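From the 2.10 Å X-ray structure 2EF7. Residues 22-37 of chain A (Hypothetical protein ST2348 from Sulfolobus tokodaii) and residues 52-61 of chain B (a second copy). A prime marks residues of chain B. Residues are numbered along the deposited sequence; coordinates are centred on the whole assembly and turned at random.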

# COMPACT_ATOMS: atom_id res chain seq x y z
N LYS A 22 -33.82 9.94 6.58
CA LYS A 22 -34.46 8.73 6.05
C LYS A 22 -33.55 7.95 5.11
O LYS A 22 -32.72 8.53 4.40
N LEU A 23 -33.71 6.63 5.10
CA LEU A 23 -32.89 5.78 4.27
C LEU A 23 -32.80 6.27 2.83
O LEU A 23 -31.71 6.41 2.29
N ASN A 24 -33.94 6.57 2.21
CA ASN A 24 -33.88 7.02 0.82
C ASN A 24 -33.11 8.32 0.63
O ASN A 24 -32.42 8.48 -0.38
N ASP A 25 -33.20 9.25 1.58
CA ASP A 25 -32.46 10.51 1.43
C ASP A 25 -30.97 10.25 1.59
O ASP A 25 -30.14 10.86 0.90
N ILE A 26 -30.63 9.35 2.50
CA ILE A 26 -29.22 9.01 2.73
C ILE A 26 -28.66 8.35 1.48
O ILE A 26 -27.53 8.65 1.05
N ALA A 27 -29.42 7.43 0.89
CA ALA A 27 -28.96 6.74 -0.30
C ALA A 27 -28.76 7.77 -1.40
O ALA A 27 -27.84 7.68 -2.20
N LYS A 28 -29.63 8.78 -1.41
CA LYS A 28 -29.52 9.81 -2.42
C LYS A 28 -28.23 10.60 -2.26
O LYS A 28 -27.58 10.94 -3.25
N VAL A 29 -27.84 10.89 -1.02
CA VAL A 29 -26.62 11.65 -0.78
C VAL A 29 -25.40 10.87 -1.24
O VAL A 29 -24.53 11.40 -1.93
N MSE A 30 -25.34 9.61 -0.83
CA MSE A 30 -24.23 8.74 -1.17
C MSE A 30 -24.12 8.55 -2.67
O MSE A 30 -23.02 8.46 -3.22
N THR A 31 -25.27 8.50 -3.34
CA THR A 31 -25.30 8.33 -4.78
C THR A 31 -24.81 9.61 -5.47
O THR A 31 -23.99 9.56 -6.37
N GLU A 32 -25.31 10.76 -5.01
CA GLU A 32 -24.94 12.05 -5.60
C GLU A 32 -23.53 12.52 -5.27
O GLU A 32 -22.95 13.30 -6.03
N LYS A 33 -23.00 12.07 -4.14
CA LYS A 33 -21.65 12.43 -3.71
C LYS A 33 -20.68 11.32 -4.10
O LYS A 33 -19.47 11.46 -3.96
N ASN A 34 -21.23 10.21 -4.59
CA ASN A 34 -20.44 9.05 -4.99
C ASN A 34 -19.50 8.61 -3.87
O ASN A 34 -18.29 8.55 -4.04
N ILE A 35 -20.08 8.29 -2.71
CA ILE A 35 -19.30 7.83 -1.56
C ILE A 35 -19.89 6.51 -1.05
O ILE A 35 -21.06 6.20 -1.31
N GLY A 36 -19.09 5.74 -0.32
CA GLY A 36 -19.56 4.46 0.19
C GLY A 36 -20.04 4.40 1.63
O GLY A 36 -20.38 3.32 2.13
N SER A 37 -20.08 5.56 2.30
CA SER A 37 -20.53 5.62 3.68
C SER A 37 -20.65 7.07 4.16
O SER A 37 -20.08 7.98 3.57
N GLU B 52 -23.65 -3.97 -4.17
CA GLU B 52 -24.28 -3.18 -3.12
C GLU B 52 -24.43 -1.74 -3.60
O GLU B 52 -25.44 -1.09 -3.34
N ARG B 53 -23.43 -1.23 -4.32
CA ARG B 53 -23.52 0.15 -4.81
C ARG B 53 -24.71 0.34 -5.76
O ARG B 53 -25.37 1.38 -5.71
N ASP B 54 -24.97 -0.64 -6.63
CA ASP B 54 -26.10 -0.52 -7.57
C ASP B 54 -27.45 -0.43 -6.84
O ASP B 54 -28.38 0.24 -7.30
N ILE B 55 -27.56 -1.11 -5.71
CA ILE B 55 -28.80 -1.08 -4.93
C ILE B 55 -28.98 0.28 -4.27
O ILE B 55 -30.09 0.80 -4.20
N VAL B 56 -27.89 0.84 -3.77
CA VAL B 56 -27.93 2.15 -3.12
C VAL B 56 -28.22 3.21 -4.18
O VAL B 56 -29.04 4.11 -3.98
N LYS B 57 -27.56 3.08 -5.32
CA LYS B 57 -27.74 4.02 -6.40
C LYS B 57 -29.18 3.98 -6.93
O LYS B 57 -29.75 5.02 -7.25
N ALA B 58 -29.77 2.79 -6.99
CA ALA B 58 -31.15 2.64 -7.49
C ALA B 58 -32.11 3.40 -6.59
O ALA B 58 -32.99 4.12 -7.07
N ILE B 59 -31.95 3.22 -5.29
CA ILE B 59 -32.79 3.90 -4.33
C ILE B 59 -32.46 5.38 -4.41
O ILE B 59 -33.36 6.21 -4.38
N GLY B 60 -31.18 5.68 -4.56
CA GLY B 60 -30.73 7.06 -4.66
C GLY B 60 -31.26 7.81 -5.87
O GLY B 60 -31.27 9.04 -5.88
N LYS B 61 -31.71 7.09 -6.90
CA LYS B 61 -32.23 7.73 -8.10
C LYS B 61 -33.77 7.82 -8.12
O LYS B 61 -34.36 8.34 -9.07

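Helix 23-33 of chain A crosses helix 52-60 of chain B with an angle of 111° between their N-to-C directions. The axes come within 7.6 Å. At the closest point of the backbones, Gly60′ supplies the hollow. Its CA lies 3.7 Å from the CA of Lys28. A CB on Gly60′ would point toward chain A and would clash with Thr31 OG1 and Ala27 O. With no side chain there, Ala27 O sits 3.8 Å from Gly60′ CA, and Thr31 OG1 lies 3.6 Å from the same CA.

Thr31 is the main bump from chain A. It points toward the partner helix with chi1 m and has more area covered than any other residue of the two stretches. Its OG1 approaches Lys57′ CA at 3.2 Å and Val56′ O at 3.3 Å. Neither is a hydrogen bond. The hydroxyl instead donates to Ala27 O, one turn back in its own helix, with OG1 to O at 2.8 Å. This bond keeps the polar group satisfied while its outer surface packs on the other backbone. The methyl CG2 of Thr31 meets Lys57′ CG at 3.9 Å.

Ala27 also points toward chain B. Its methyl fits between two larger side chains. Ala27 CB is 3.7 Å from Ile59′ CG2 and 4.0 Å from Val56′ CG1. Val56′ (chi1 t) and Ile59′ (chi1 m, chi2 t) both point toward chain A. Met30, a selenomethionine, points toward chain B with rotamer m, t, p. Met30 CE lies 4.4 Å from Val56′ CG1. Ile59′ extends the apolar patch toward the start of the chain A helix. Its CD1 meets Leu23 CD2 at 4.0 Å, and its CG2 lies 3.9 Å from Asn24 CA. Leu23 (t, t) leaves its backbone sideways, but its end comes nearer.

Lys28 leaves sideways, all t, and its end leads away. Its CG still passes Gly60′ O at 3.7 Å.

Beyond the helix, Asn34 has positive phi. Its side chain (chi1 t) leaves sideways, and its end comes nearer. Arg53′ (t, t, m) brings its end nearer to this loop. Its NH1 is 4.0 Å from Gly36 CA, and its NH2 is 4.4 Å from Asn34 OD1, so these are contacts without a hydrogen bond. Lys57′ (t, t, m, t) leaves sideways. One water links the chains. Its O accepts from Lys57′ NZ, with O to NZ at 2.7 Å, and donates weakly to Asn34 OD1, with water O to OD1 at 3.4 Å. No direct hydrogen bond joins the two stretches; the contact is made by packing and one water.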

# COMPACT_ATOMS: atom_id res chain seq x y z
CB LYS A 22 -35.76 9.09 5.33
CG LYS A 22 -36.78 9.79 6.21
CD LYS A 22 -37.94 10.31 5.37
CE LYS A 22 -38.94 11.11 6.19
NZ LYS A 22 -39.63 10.26 7.20
CB LEU A 23 -33.42 4.34 4.30
CG LEU A 23 -32.62 3.27 3.53
CD1 LEU A 23 -32.88 1.90 4.12
CD2 LEU A 23 -33.01 3.28 2.05
CB ASN A 24 -35.29 7.14 0.22
CG ASN A 24 -36.10 8.25 0.83
OD1 ASN A 24 -36.30 8.30 2.04
ND2 ASN A 24 -36.58 9.16 -0.01
CB ASP A 25 -32.93 11.55 2.45
CG ASP A 25 -34.36 11.99 2.21
OD1 ASP A 25 -34.76 12.08 1.03
OD2 ASP A 25 -35.09 12.26 3.19
CB ILE A 26 -29.08 8.04 3.92
CG1 ILE A 26 -29.59 8.72 5.20
CG2 ILE A 26 -27.62 7.62 4.06
CD1 ILE A 26 -29.83 7.73 6.36
CB ALA A 27 -29.97 5.68 -0.75
CB LYS A 28 -30.72 10.76 -2.35
CG LYS A 28 -30.73 11.82 -3.45
CD LYS A 28 -32.05 12.57 -3.48
CE LYS A 28 -32.10 13.57 -4.63
NZ LYS A 28 -33.48 14.07 -4.88
CB VAL A 29 -26.42 11.99 0.71
CG1 VAL A 29 -25.09 12.71 0.89
CG2 VAL A 29 -27.56 12.86 1.22
CB MSE A 30 -24.40 7.40 -0.47
CG MSE A 30 -24.42 7.53 1.05
SE MSE A 30 -24.84 5.86 1.93
CE MSE A 30 -23.53 4.74 1.07
CB THR A 31 -26.73 8.01 -5.29
OG1 THR A 31 -27.13 6.74 -4.78
CG2 THR A 31 -26.77 7.99 -6.81
CB GLU A 32 -25.96 13.11 -5.21
CG GLU A 32 -27.30 12.88 -5.87
CD GLU A 32 -28.38 13.83 -5.38
OE1 GLU A 32 -29.52 13.75 -5.89
OE2 GLU A 32 -28.08 14.65 -4.48
CB LYS A 33 -21.61 12.62 -2.19
CG LYS A 33 -22.33 13.85 -1.67
CD LYS A 33 -21.68 15.13 -2.15
CE LYS A 33 -22.09 16.30 -1.29
NZ LYS A 33 -23.57 16.43 -1.18
CB ASN A 34 -19.63 9.37 -6.25
CG ASN A 34 -18.91 8.14 -6.81
OD1 ASN A 34 -19.47 7.04 -6.83
ND2 ASN A 34 -17.68 8.33 -7.28
CB ILE A 35 -19.30 8.89 -0.43
CG1 ILE A 35 -20.73 9.33 -0.09
CG2 ILE A 35 -18.47 10.09 -0.85
CD1 ILE A 35 -20.81 10.40 0.98
CB SER A 37 -19.54 4.88 4.60
OG SER A 37 -18.28 5.52 4.58
CB GLU B 52 -23.44 -3.21 -1.86
CG GLU B 52 -23.28 -4.59 -1.28
CD GLU B 52 -22.33 -4.59 -0.10
OE1 GLU B 52 -21.16 -4.19 -0.29
OE2 GLU B 52 -22.75 -4.97 1.01
CB ARG B 53 -22.21 0.57 -5.48
CG ARG B 53 -22.15 2.06 -5.83
CD ARG B 53 -20.71 2.56 -5.91
NE ARG B 53 -20.05 2.51 -4.60
CZ ARG B 53 -18.77 2.78 -4.39
NH1 ARG B 53 -18.26 2.71 -3.16
NH2 ARG B 53 -17.98 3.13 -5.40
CB ASP B 54 -26.15 -1.72 -8.52
CG ASP B 54 -24.96 -1.80 -9.45
OD1 ASP B 54 -24.50 -0.73 -9.92
OD2 ASP B 54 -24.49 -2.92 -9.72
CB ILE B 55 -28.81 -2.20 -3.85
CG1 ILE B 55 -29.01 -3.55 -4.53
CG2 ILE B 55 -29.91 -1.94 -2.82
CD1 ILE B 55 -29.04 -4.71 -3.56
CB VAL B 56 -26.59 2.47 -2.43
CG1 VAL B 56 -26.58 3.91 -1.94
CG2 VAL B 56 -26.35 1.50 -1.25
CB LYS B 57 -26.74 3.70 -7.51
CG LYS B 57 -26.78 4.61 -8.72
CD LYS B 57 -25.66 4.23 -9.69
CE LYS B 57 -24.30 4.27 -9.00
NZ LYS B 57 -23.17 3.91 -9.91
CB ALA B 58 -31.54 1.17 -7.54
CB ILE B 59 -32.53 3.38 -2.92
CG1 ILE B 59 -33.01 1.94 -2.84
CG2 ILE B 59 -33.21 4.27 -1.87
CD1 ILE B 59 -32.95 1.37 -1.47
CB LYS B 61 -31.73 6.99 -9.35
CG LYS B 61 -30.24 7.19 -9.62
CD LYS B 61 -29.77 6.42 -10.85
CE LYS B 61 -28.31 6.70 -11.17
NZ LYS B 61 -27.82 5.89 -12.32
O HOH W 1 -20.99 5.39 -9.40